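PDB 2VVW: protein A52, which targets host Toll-like receptor signalling complexes, binding TRAF6 to activate p38 and associating with IRAK2 to inhibit NF-kappa-B signalling. Local coordinates for residues D82-Q87 with I100-L105; G104-V109 with L126-L131; E64-Q67 with L71-E74. All coordinates share one frame; numbering follows the deposited sequence. Where two conformers were deposited one is given.

Contact 1. Residues D82-Q87 with I100-L105; sequences DYIKVQ and ISMIGL
Leu-105 reaches between Tyr-83 and Ile-84 with one methyl branch, and that methyl serves both neighbours. Its CD2 lies 3.6 Å from Tyr-83 CE2, in the plane of the phenol, a methyl packed against the ring edge rather than over a face. The same Leu-105 CD2 is 3.6 Å from Ile-84 CD1; the Ile-84 and Leu-105 side chains run antiparallel alongside each other. Ile-84 owes this reach to its CG1 branch, set beside the backbone N (chi1 -67°), which carries CD1 toward the other helix. Met-102, bent at chi2 (-95°), lies roughly perpendicular to Ile-84 and brings its terminal methyl CE to 4.1 Å from Ile-84 CD1. On one face of the Tyr-83 ring, Gln-87 OE1 sits 2.9 Å above the plane, off-centre over the ring.

The axes of the short segments come no closer than 12.5 Å and run antiparallel, at 164°, a spacing bridged by long side chains. All four touching residues are buried, and Phe-59 also packs on Tyr-83. This apolar interface between helices 76-90 and 96-115 belongs to the all-helical core of the poxviral Bcl-2-like fold.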
# COMPACT_ATOMS: atom_id res chain seq x y z
N ASP A 82 -10.16 -19.55 6.50
CA ASP A 82 -10.73 -20.72 7.18
C ASP A 82 -9.64 -21.39 8.02
O ASP A 82 -9.87 -21.72 9.19
CB ASP A 82 -11.37 -21.67 6.15
CG ASP A 82 -11.92 -22.95 6.78
OD1 ASP A 82 -11.11 -23.85 7.04
OD2 ASP A 82 -13.15 -23.06 7.00
N TYR A 83 -8.46 -21.54 7.43
CA TYR A 83 -7.29 -22.14 8.10
C TYR A 83 -6.82 -21.40 9.36
O TYR A 83 -6.49 -22.03 10.38
CB TYR A 83 -6.14 -22.25 7.08
CG TYR A 83 -4.85 -22.77 7.66
CD1 TYR A 83 -4.64 -24.14 7.83
CD2 TYR A 83 -3.82 -21.89 8.02
CE1 TYR A 83 -3.45 -24.62 8.39
CE2 TYR A 83 -2.62 -22.37 8.57
CZ TYR A 83 -2.45 -23.73 8.75
OH TYR A 83 -1.27 -24.22 9.28
N ILE A 84 -6.79 -20.08 9.28
CA ILE A 84 -6.48 -19.22 10.41
C ILE A 84 -7.49 -19.46 11.54
O ILE A 84 -7.11 -19.55 12.71
CB ILE A 84 -6.49 -17.72 9.99
CG1 ILE A 84 -5.33 -17.41 9.04
CG2 ILE A 84 -6.47 -16.80 11.22
CD1 ILE A 84 -3.96 -17.94 9.49
N LYS A 85 -8.76 -19.56 11.21
CA LYS A 85 -9.79 -19.90 12.20
C LYS A 85 -9.59 -21.29 12.83
O LYS A 85 -9.77 -21.47 14.04
CB LYS A 85 -11.20 -19.76 11.59
CG LYS A 85 -11.63 -18.29 11.37
CD LYS A 85 -12.84 -18.16 10.45
CE LYS A 85 -13.40 -16.72 10.43
NZ LYS A 85 -14.62 -16.60 9.55
N VAL A 86 -9.22 -22.27 12.01
CA VAL A 86 -8.83 -23.58 12.50
C VAL A 86 -7.72 -23.48 13.56
O VAL A 86 -7.87 -24.01 14.67
CB VAL A 86 -8.40 -24.52 11.34
CG1 VAL A 86 -7.75 -25.82 11.87
CG2 VAL A 86 -9.60 -24.84 10.44
N GLN A 87 -6.62 -22.81 13.22
CA GLN A 87 -5.47 -22.73 14.13
C GLN A 87 -5.86 -22.08 15.44
O GLN A 87 -5.52 -22.57 16.51
CB GLN A 87 -4.30 -21.94 13.52
CG GLN A 87 -3.77 -22.45 12.22
CD GLN A 87 -3.63 -23.94 12.16
OE1 GLN A 87 -4.19 -24.58 11.27
NE2 GLN A 87 -2.89 -24.50 13.09
N ILE A 100 3.27 -14.37 16.61
CA ILE A 100 4.47 -14.15 15.81
C ILE A 100 4.54 -15.16 14.65
O ILE A 100 4.80 -14.80 13.50
CB ILE A 100 5.74 -14.23 16.68
CG1 ILE A 100 5.83 -12.98 17.58
CG2 ILE A 100 6.98 -14.41 15.83
CD1 ILE A 100 6.86 -13.06 18.72
N SER A 101 4.33 -16.44 14.94
CA SER A 101 4.36 -17.47 13.89
C SER A 101 3.30 -17.18 12.83
O SER A 101 3.51 -17.38 11.63
CB SER A 101 4.11 -18.87 14.46
OG SER A 101 5.15 -19.30 15.32
N MET A 102 2.15 -16.72 13.28
CA MET A 102 1.05 -16.42 12.39
C MET A 102 1.40 -15.25 11.46
O MET A 102 1.02 -15.27 10.29
CB MET A 102 -0.19 -16.15 13.21
CG MET A 102 -1.41 -15.93 12.40
SD MET A 102 -1.63 -14.16 12.16
CE MET A 102 -2.96 -14.21 10.94
N ILE A 103 2.14 -14.26 11.96
CA ILE A 103 2.58 -13.15 11.11
C ILE A 103 3.52 -13.70 10.04
O ILE A 103 3.39 -13.37 8.86
CB ILE A 103 3.26 -12.03 11.93
CG1 ILE A 103 2.22 -11.21 12.70
CG2 ILE A 103 4.05 -11.09 11.04
CD1 ILE A 103 2.84 -10.36 13.84
N GLY A 104 4.43 -14.57 10.44
CA GLY A 104 5.32 -15.20 9.48
C GLY A 104 4.60 -16.05 8.44
O GLY A 104 5.05 -16.14 7.30
N LEU A 105 3.49 -16.67 8.84
CA LEU A 105 2.68 -17.49 7.96
C LEU A 105 2.01 -16.62 6.90
O LEU A 105 2.04 -16.94 5.72
CB LEU A 105 1.61 -18.23 8.78
CG LEU A 105 0.57 -19.07 8.02
CD1 LEU A 105 1.19 -20.38 7.55
CD2 LEU A 105 -0.65 -19.32 8.91

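Contact 2. Residues G104-V109 with L126-L131; sequences GLCACV and LRAIKL
Cys-106 and Ala-128 mark the nearest backbone approach of the two helical segments, with their CA atoms 7.9 Å apart. The contact joins helix 96-115 to helix 123-132 within the helical bundle of the Bcl-2-like fold, and its centre lies about 5 Å from the centre of the chain. No hydrogen bond crosses it; the two sides together bury 87 Å², a small patch carried by three side chains, all buried.

Cys-106 is the sole contributor from residues 104-109. Its CB points at the other helix and its thiol sulphur is the touching atom, turned beside its own backbone N. The methyl of Ala-128 also faces across, and it meets the sulphur almost head-on: the CB-SG bond of Cys-106 makes an angle of about 148° with the line from SG to Ala-128 CB.

Ile-129 approaches differently. Its CB does not face the partner helix directly, but the CG1 branch turns at chi2 (-59°) and carries the CD1 methyl to the flank of the sulphur, where the corresponding angle at SG falls to about 106°. The thiol is thus met by one methyl ahead and another at its side, the two directions being nearly perpendicular.

Other helices complete the surroundings of this sulphur-bearing residue: Phe-29 from helix 21-35 and Phe-80 from helix 76-90 both pack on Cys-106. Nearby, one deposited conformer of Arg-127 packs on Ile-5 of the second subunit. Measured between atoms, Cys-106 SG lies 4.1 Å from Ala-128 CB and 4.3 Å from Ile-129 CD1.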
# COMPACT_ATOMS: atom_id res chain seq x y z
N GLY A 104 4.43 -14.57 10.44
CA GLY A 104 5.32 -15.20 9.48
C GLY A 104 4.60 -16.05 8.44
O GLY A 104 5.05 -16.14 7.30
N LEU A 105 3.49 -16.67 8.84
CA LEU A 105 2.68 -17.49 7.96
C LEU A 105 2.01 -16.62 6.90
O LEU A 105 2.04 -16.94 5.72
CB LEU A 105 1.61 -18.23 8.78
CG LEU A 105 0.57 -19.07 8.02
CD1 LEU A 105 1.19 -20.38 7.55
CD2 LEU A 105 -0.65 -19.32 8.91
N CYS A 106 1.41 -15.52 7.33
CA CYS A 106 0.83 -14.53 6.42
C CYS A 106 1.84 -14.10 5.37
O CYS A 106 1.53 -14.02 4.18
CB CYS A 106 0.35 -13.31 7.21
SG CYS A 106 -1.10 -13.68 8.16
N ALA A 107 3.05 -13.81 5.84
CA ALA A 107 4.16 -13.38 4.99
C ALA A 107 4.53 -14.40 3.93
O ALA A 107 4.78 -14.05 2.75
CB ALA A 107 5.37 -13.10 5.84
N CYS A 108 4.63 -15.65 4.35
CA CYS A 108 4.97 -16.73 3.42
C CYS A 108 3.82 -16.95 2.42
O CYS A 108 4.06 -17.27 1.27
CB CYS A 108 5.30 -18.01 4.17
SG CYS A 108 6.87 -17.91 5.11
N VAL A 109 2.58 -16.78 2.86
CA VAL A 109 1.41 -16.90 1.99
C VAL A 109 1.36 -15.74 0.98
O VAL A 109 1.12 -15.96 -0.21
CB VAL A 109 0.09 -16.99 2.81
CG1 VAL A 109 -1.14 -16.86 1.92
CG2 VAL A 109 0.06 -18.30 3.61
N LEU A 126 -4.25 -8.84 6.39
CA LEU A 126 -4.72 -7.92 7.42
C LEU A 126 -5.96 -8.47 8.08
O LEU A 126 -6.11 -8.35 9.31
CB LEU A 126 -5.04 -6.52 6.86
CG LEU A 126 -4.03 -5.89 5.88
CD1 LEU A 126 -4.53 -4.53 5.34
CD2 LEU A 126 -2.69 -5.78 6.54
N ARG A 127 -6.86 -9.04 7.29
CA ARG A 127 -8.09 -9.63 7.86
C ARG A 127 -7.69 -10.75 8.83
O ARG A 127 -8.24 -10.85 9.90
CB ARG A 127 -9.01 -10.17 6.75
CG ARG A 127 -10.41 -10.54 7.22
CD ARG A 127 -11.31 -11.10 6.11
NE ARG A 127 -11.39 -10.26 4.92
CZ ARG A 127 -12.24 -10.48 3.91
NH1 ARG A 127 -13.08 -11.50 3.93
NH2 ARG A 127 -12.25 -9.66 2.85
N ALA A 128 -6.73 -11.56 8.43
CA ALA A 128 -6.26 -12.67 9.28
C ALA A 128 -5.69 -12.16 10.61
O ALA A 128 -6.03 -12.70 11.67
CB ALA A 128 -5.20 -13.49 8.52
N ILE A 129 -4.84 -11.13 10.55
CA ILE A 129 -4.21 -10.53 11.74
C ILE A 129 -5.25 -10.02 12.70
O ILE A 129 -5.17 -10.27 13.90
CB ILE A 129 -3.24 -9.33 11.38
CG1 ILE A 129 -2.01 -9.83 10.63
CG2 ILE A 129 -2.82 -8.55 12.62
CD1 ILE A 129 -1.17 -10.82 11.35
N LYS A 130 -6.27 -9.34 12.17
CA LYS A 130 -7.36 -8.84 13.01
C LYS A 130 -8.16 -9.96 13.69
O LYS A 130 -8.66 -9.78 14.80
CB LYS A 130 -8.30 -7.96 12.18
CG LYS A 130 -7.76 -6.56 11.86
CD LYS A 130 -8.56 -5.92 10.71
CE LYS A 130 -8.40 -4.40 10.63
NZ LYS A 130 -8.86 -3.82 9.30
N LEU A 131 -8.30 -11.12 13.03
CA LEU A 131 -9.01 -12.28 13.63
C LEU A 131 -8.19 -12.93 14.74
O LEU A 131 -8.75 -13.47 15.70
CB LEU A 131 -9.30 -13.38 12.59
CG LEU A 131 -10.48 -13.26 11.63
CD1 LEU A 131 -10.39 -14.40 10.62
CD2 LEU A 131 -11.81 -13.30 12.39

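Contact 3. Residues E64-Q67 with L71-E74; sequences ELKQ and LNSE
A turn at the C-terminal end of helix 62-68 folds Leu-71 and Asn-72 back against Lys-66 and Leu-65, and a backbone hydrogen bond fixes the return. The amide N of Leu-71 donates to Lys-66 O at 3.2 Å, and the N-H...O angle of 161° makes it a fairly straight bond. It spans five residues, one more than the regular helical step, consistent with the chain leaving the regular helix, which ends at residue 68.

Leu-71 then lays its isobutyl group on the backbone of the last helical turn. Its CD1 comes within 3.7 Å of Lys-66 CA, and its CG stands 4.1 Å from Leu-65 O. The contact is therefore side chain on main chain: the nearest side-chain atoms of the pair, Lys-66 CB and Leu-71 CD1, are 4.3 Å apart.

In the Bcl-2-like bundle this loop carries the chain from helix 62-68 into helix 76-90, and it is tied to other parts by its backbone. Leu-71 O accepts a hydrogen bond from Trp-113 NE1, while Ser-73 O accepts one from Arg-121 NH2. Ser-73 OG bonds to Arg-70 O and weakly caps the backbone N of Glu-75, just before the next helix.

On the solvent-exposed side, Lys-66 runs out extended, with CG anti to the backbone N (chi1 -178°). Asn-72 meets it obliquely near the far end of the chain, its amide ND2 lying 3.8 Å from the Lys-66 CE methylene. Val-112 of helix 96-115 packs on both side chains, and Trp-113 packs on Asn-72.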
# COMPACT_ATOMS: atom_id res chain seq x y z
N GLU A 64 3.57 -27.26 1.54
CA GLU A 64 2.46 -28.01 2.11
C GLU A 64 1.19 -27.18 2.17
O GLU A 64 0.11 -27.66 1.83
CB GLU A 64 2.80 -28.53 3.51
CG GLU A 64 1.55 -28.85 4.32
CD GLU A 64 1.81 -29.74 5.53
OE1 GLU A 64 2.94 -29.71 6.07
OE2 GLU A 64 0.86 -30.46 5.92
N LEU A 65 1.32 -25.93 2.63
CA LEU A 65 0.17 -25.04 2.80
C LEU A 65 -0.42 -24.63 1.46
O LEU A 65 -1.63 -24.62 1.28
CB LEU A 65 0.58 -23.79 3.59
CG LEU A 65 0.97 -24.03 5.05
CD1 LEU A 65 1.88 -22.89 5.54
CD2 LEU A 65 -0.29 -24.15 5.91
N LYS A 66 0.45 -24.29 0.51
CA LYS A 66 0.01 -23.95 -0.84
C LYS A 66 -0.89 -25.03 -1.42
O LYS A 66 -1.96 -24.73 -1.97
CB LYS A 66 1.23 -23.71 -1.75
CG LYS A 66 0.87 -23.29 -3.18
CD LYS A 66 2.12 -23.08 -4.05
CE LYS A 66 1.73 -23.02 -5.51
NZ LYS A 66 2.89 -22.71 -6.37
N GLN A 67 -0.47 -26.29 -1.30
CA GLN A 67 -1.26 -27.44 -1.77
C GLN A 67 -2.54 -27.63 -0.96
O GLN A 67 -3.64 -27.64 -1.52
CB GLN A 67 -0.41 -28.71 -1.72
CG GLN A 67 -1.14 -29.97 -2.13
CD GLN A 67 -1.61 -29.93 -3.58
OE1 GLN A 67 -1.00 -29.28 -4.42
NE2 GLN A 67 -2.71 -30.63 -3.86
N LEU A 71 -3.95 -22.28 -2.53
CA LEU A 71 -3.80 -20.86 -2.32
C LEU A 71 -4.02 -20.03 -3.58
O LEU A 71 -4.58 -18.94 -3.50
CB LEU A 71 -2.44 -20.53 -1.69
CG LEU A 71 -2.22 -20.82 -0.21
CD1 LEU A 71 -0.79 -20.45 0.19
CD2 LEU A 71 -3.26 -20.09 0.72
N ASN A 72 -3.59 -20.53 -4.74
CA ASN A 72 -3.71 -19.76 -5.97
C ASN A 72 -5.02 -20.02 -6.69
O ASN A 72 -5.24 -19.48 -7.78
CB ASN A 72 -2.52 -20.05 -6.90
CG ASN A 72 -1.23 -19.39 -6.44
OD1 ASN A 72 -1.24 -18.41 -5.71
ND2 ASN A 72 -0.08 -19.94 -6.89
N SER A 73 -5.92 -20.80 -6.08
CA SER A 73 -7.23 -21.04 -6.67
C SER A 73 -8.16 -19.87 -6.41
O SER A 73 -7.87 -19.00 -5.60
CB SER A 73 -7.87 -22.31 -6.09
OG SER A 73 -8.24 -22.11 -4.75
N GLU A 74 -9.32 -19.89 -7.08
CA GLU A 74 -10.32 -18.87 -6.89
C GLU A 74 -10.70 -18.75 -5.41
O GLU A 74 -11.02 -17.66 -4.94
CB GLU A 74 -11.58 -19.19 -7.72
CG GLU A 74 -12.54 -18.03 -7.85
CD GLU A 74 -11.98 -16.88 -8.69
OE1 GLU A 74 -11.54 -17.13 -9.85
OE2 GLU A 74 -11.97 -15.73 -8.19

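Contacts 1 and 2 have centres about 6 Å apart and share Gly-104 and Leu-105 of helix 96-115, so that helix presents one side to helix 76-90 and another to helix 123-132. Met-102 joins them directly, its SD lying 3.5 Å from Ile-129 CD1. Contact 3 is more peripheral, its centre about 14 Å from that of contact 1 and 15 Å from that of contact 2. Leu-65 nevertheless reaches inward to Leu-105, and Leu-71 CD1 lies 4.0 Å from Val-109 CG1. Along the chain contact 3 closes first, contact 1 follows, and contact 2 begins where contact 1 ends, and the centres move inward, from about 17 to 9 to 5 Å from the chain centre.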